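Local coordinates for Old Yellow Enzyme (Pichia, PDB 6AGZ), which probably catalyses the asymmetric reduction of the carbon-carbon double bond of enone compounds, using flavin mononucleotide bound in a TIM-barrel fold, at residues S394-A397 against L398-P401; S375-G378 against Y379-G383. All coordinates share one frame; numbering follows the deposited sequence.

Contact 1. Residues S394-A397 against L398-P401; sequences SAIA and LKTP
Leu-398 lies back over the carbonyl of Ser-394 at the close of a short, weakly bonded helical turn, capped at its start by Ser-394, near the C-terminus of this TIM-barrel chain. The N-cap bond is a weak one: Ala-397 N gives its hydrogen to Ser-394 OG over 3.5 Å, and the same hydroxyl also pairs with the carbonyl of Pro-391. The two bonds from Leu-398 N are no firmer: it reaches Ser-394 O and Ala-395 O, each weakly. With CG swung opposite its own carbonyl carbon (chi1 -63°), the leucine side chain leans along the turn, and Leu-398 CG comes 3.6 Å from Ser-394 O. One branch, CD1, stays near that same oxygen, while Leu-398 CD2 sits 4.1 Å from Ala-397 O.

Lys-399 leaves the turn with its N bonded to Ile-396 O at 3.1 Å, a donor well above the carbonyl plane instead of on a lone pair. Lys-399 CB rests beside two carbonyl oxygens, 3.5 Å from Ala-395 O and slightly farther from Ile-396 O. Bends at chi3 (-55°) and chi4 fold the lysine chain back, and Lys-399 CE packs alongside Ile-396 CG2 at 4.2 Å. Ile-396 and Ala-397 also rest on Thr-381, whereas Pro-401 packs against the helix 47-57. Just past the turn, a single water bridges the backbone, giving one hydrogen to Ala-397 O and the other to Lys-399 O, the latter at 2.6 Å from the water oxygen.

Contact 2. Residues S375-G378 against Y379-G383; sequences SNDG and YLTWG
Ser-375 O lies 3.5 Å from Tyr-379 CB where the chain folds into a compact turn in the long loop between helices 352-358 and 395-398. Ser-375 starts it with an ST turn, Ser-375 OG accepting from Asp-377 N at 3.1 Å. Next, Asn-376 O takes two backbone hydrogens: Leu-380 N approaches in the carbonyl plane on a lone pair, nearly straight at 168°, while Tyr-379 N comes from above that plane. The asparagine amide is bonded to Ser-48 through OD1, and Leu-380 CD1 packs against it, 3.8 Å from Asn-376 OD1. The Asp-377 carboxylate forms a salt bridge with Arg-369 and a bond to Ser-392.

Gly-378, at positive phi, is gripped by two side chains. Gly-378 N donates to Thr-381 OG1 at 2.9 Å; chi1 of 44° sets that oxygen between the threonine's own N and carbonyl carbon. The methyl, Thr-381 CG2, packs 3.9 Å from Asn-376 O. With Thr-381 cut back to an alanine, the Gly-378 amide would probably lose its acceptor and a gap open beside Ala-397. At the next peptide, Trp-382 NE1 meets Gly-378 O near the plane of the indole, 2.9 Å away though weakly bonded. Arg-36 donates to the same oxygen. Tyr-379 stacks on Tyr-52, and its side chain is about 10 Å from the bound flavin mononucleotide. Lacking regular secondary structure, the buried turn thus meets its polar needs by mixing two backbone bonds on Asn-376 O with side-chain partners for Gly-378 N and O.

Contact 2 is buried and contact 1 is a surface turn, yet their centres are about 8 Å apart and they follow one another along the chain near its C-terminus. They meet directly: Asn-376 ND2 probably bonds to Ile-396 O at 3.0 Å, and Ala-397 CB packs on Thr-381 CG2 at 3.7 Å. Both also lean on helix 47-57, through Pro-401 in one and Tyr-379 and Leu-380 in the other. Their chemistry follows their depth. At 394-401 mostly weak backbone bonds, a bridging water and aliphatic contacts are found, whereas at 375-383 side-chain hydroxyl, indole, amide and carboxylate groups make polar bonds, and arginines pair with the Asp-377 carboxylate and with backbone carbonyls.

Contact 1. Residues S394-A397 against L398-P401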
# COMPACT_ATOMS: atom_id res chain seq x y z
N SER A 394 3.37 -32.00 39.66
CA SER A 394 3.57 -33.31 39.06
C SER A 394 5.06 -33.56 38.84
O SER A 394 5.92 -32.72 39.10
CB SER A 394 2.80 -33.42 37.75
OG SER A 394 3.18 -32.40 36.84
N ALA A 395 5.37 -34.76 38.33
CA ALA A 395 6.76 -35.14 38.13
C ALA A 395 7.42 -34.29 37.04
O ALA A 395 8.51 -33.74 37.25
CB ALA A 395 6.85 -36.63 37.77
N ILE A 396 6.77 -34.17 35.88
CA ILE A 396 7.36 -33.40 34.79
C ILE A 396 7.42 -31.92 35.15
O ILE A 396 8.40 -31.24 34.85
CB ILE A 396 6.59 -33.63 33.48
CG1 ILE A 396 5.26 -34.33 33.75
CG2 ILE A 396 7.44 -34.43 32.49
CD1 ILE A 396 4.10 -33.38 33.84
N ALA A 397 6.37 -31.41 35.81
CA ALA A 397 6.32 -29.98 36.13
C ALA A 397 7.49 -29.55 37.00
O ALA A 397 7.93 -28.40 36.91
CB ALA A 397 4.99 -29.64 36.81
N LEU A 398 8.00 -30.44 37.84
CA LEU A 398 9.09 -30.12 38.74
C LEU A 398 10.43 -30.68 38.27
O LEU A 398 11.45 -30.42 38.93
CB LEU A 398 8.78 -30.64 40.15
CG LEU A 398 7.57 -29.99 40.82
CD1 LEU A 398 7.24 -30.69 42.13
CD2 LEU A 398 7.81 -28.51 41.04
N LYS A 399 10.46 -31.42 37.17
CA LYS A 399 11.73 -31.89 36.63
C LYS A 399 12.51 -30.73 36.03
O LYS A 399 11.95 -29.89 35.32
CB LYS A 399 11.49 -32.98 35.58
CG LYS A 399 12.66 -33.95 35.43
CD LYS A 399 12.70 -34.57 34.04
CE LYS A 399 11.39 -35.24 33.67
NZ LYS A 399 11.27 -36.60 34.27
N THR A 400 13.80 -30.69 36.31
CA THR A 400 14.64 -29.60 35.83
C THR A 400 15.09 -29.88 34.40
O THR A 400 15.66 -30.94 34.14
CB THR A 400 15.85 -29.41 36.73
OG1 THR A 400 15.44 -29.55 38.10
CG2 THR A 400 16.45 -28.03 36.54
N PRO A 401 14.84 -28.98 33.45
CA PRO A 401 15.30 -29.20 32.08
C PRO A 401 16.82 -29.33 32.01
O PRO A 401 17.55 -28.69 32.78
CB PRO A 401 14.81 -27.96 31.33
CG PRO A 401 13.65 -27.47 32.13
CD PRO A 401 14.00 -27.77 33.56
O HOH W 1 10.43 -27.81 35.42

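Contact 2. Residues S375-G378 against Y379-G383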
# COMPACT_ATOMS: atom_id res chain seq x y z
N SER A 375 11.03 -23.78 33.19
CA SER A 375 10.12 -24.65 33.92
C SER A 375 9.25 -25.43 32.95
O SER A 375 8.75 -24.88 31.96
CB SER A 375 9.24 -23.84 34.88
OG SER A 375 8.26 -24.66 35.48
N ASN A 376 9.06 -26.72 33.25
CA ASN A 376 8.13 -27.55 32.48
C ASN A 376 6.68 -27.27 32.82
O ASN A 376 5.79 -27.70 32.07
CB ASN A 376 8.42 -29.03 32.71
CG ASN A 376 9.76 -29.46 32.13
OD1 ASN A 376 10.31 -28.80 31.26
ND2 ASN A 376 10.27 -30.58 32.62
N ASP A 377 6.41 -26.57 33.92
CA ASP A 377 5.04 -26.26 34.30
C ASP A 377 4.40 -25.35 33.26
O ASP A 377 4.93 -24.29 32.94
CB ASP A 377 5.01 -25.60 35.68
CG ASP A 377 3.60 -25.39 36.20
OD1 ASP A 377 2.69 -26.10 35.74
OD2 ASP A 377 3.41 -24.52 37.07
N GLY A 378 3.24 -25.77 32.75
CA GLY A 378 2.62 -25.06 31.65
C GLY A 378 3.36 -25.15 30.34
O GLY A 378 3.02 -24.43 29.39
N TYR A 379 4.38 -26.01 30.26
CA TYR A 379 5.17 -26.20 29.05
C TYR A 379 5.07 -27.63 28.53
O TYR A 379 4.80 -27.83 27.34
CB TYR A 379 6.64 -25.84 29.34
CG TYR A 379 7.53 -25.81 28.12
CD1 TYR A 379 7.53 -24.72 27.26
CD2 TYR A 379 8.40 -26.86 27.84
CE1 TYR A 379 8.34 -24.68 26.14
CE2 TYR A 379 9.22 -26.83 26.73
CZ TYR A 379 9.19 -25.74 25.89
OH TYR A 379 10.01 -25.71 24.78
N LEU A 380 5.28 -28.62 29.40
CA LEU A 380 5.13 -30.03 29.04
C LEU A 380 3.99 -30.70 29.81
O LEU A 380 3.81 -31.91 29.68
CB LEU A 380 6.43 -30.79 29.28
CG LEU A 380 7.61 -30.47 28.36
CD1 LEU A 380 8.84 -31.27 28.77
CD2 LEU A 380 7.25 -30.74 26.91
N THR A 381 3.23 -29.94 30.60
CA THR A 381 2.17 -30.51 31.41
C THR A 381 0.88 -30.74 30.63
O THR A 381 -0.05 -31.35 31.17
CB THR A 381 1.88 -29.60 32.61
OG1 THR A 381 1.84 -28.23 32.17
CG2 THR A 381 2.95 -29.76 33.67
N TRP A 382 0.79 -30.27 29.39
CA TRP A 382 -0.43 -30.40 28.61
C TRP A 382 -0.58 -31.83 28.11
O TRP A 382 0.37 -32.44 27.61
CB TRP A 382 -0.42 -29.43 27.43
CG TRP A 382 -0.13 -28.02 27.83
CD1 TRP A 382 1.03 -27.34 27.62
CD2 TRP A 382 -1.01 -27.13 28.53
NE1 TRP A 382 0.92 -26.07 28.14
CE2 TRP A 382 -0.32 -25.92 28.70
CE3 TRP A 382 -2.32 -27.24 29.02
CZ2 TRP A 382 -0.89 -24.82 29.34
CZ3 TRP A 382 -2.88 -26.15 29.65
CH2 TRP A 382 -2.17 -24.95 29.81
N GLY A 383 -1.80 -32.36 28.23
CA GLY A 383 -2.10 -33.67 27.70
C GLY A 383 -2.65 -33.61 26.29
O GLY A 383 -3.01 -32.55 25.78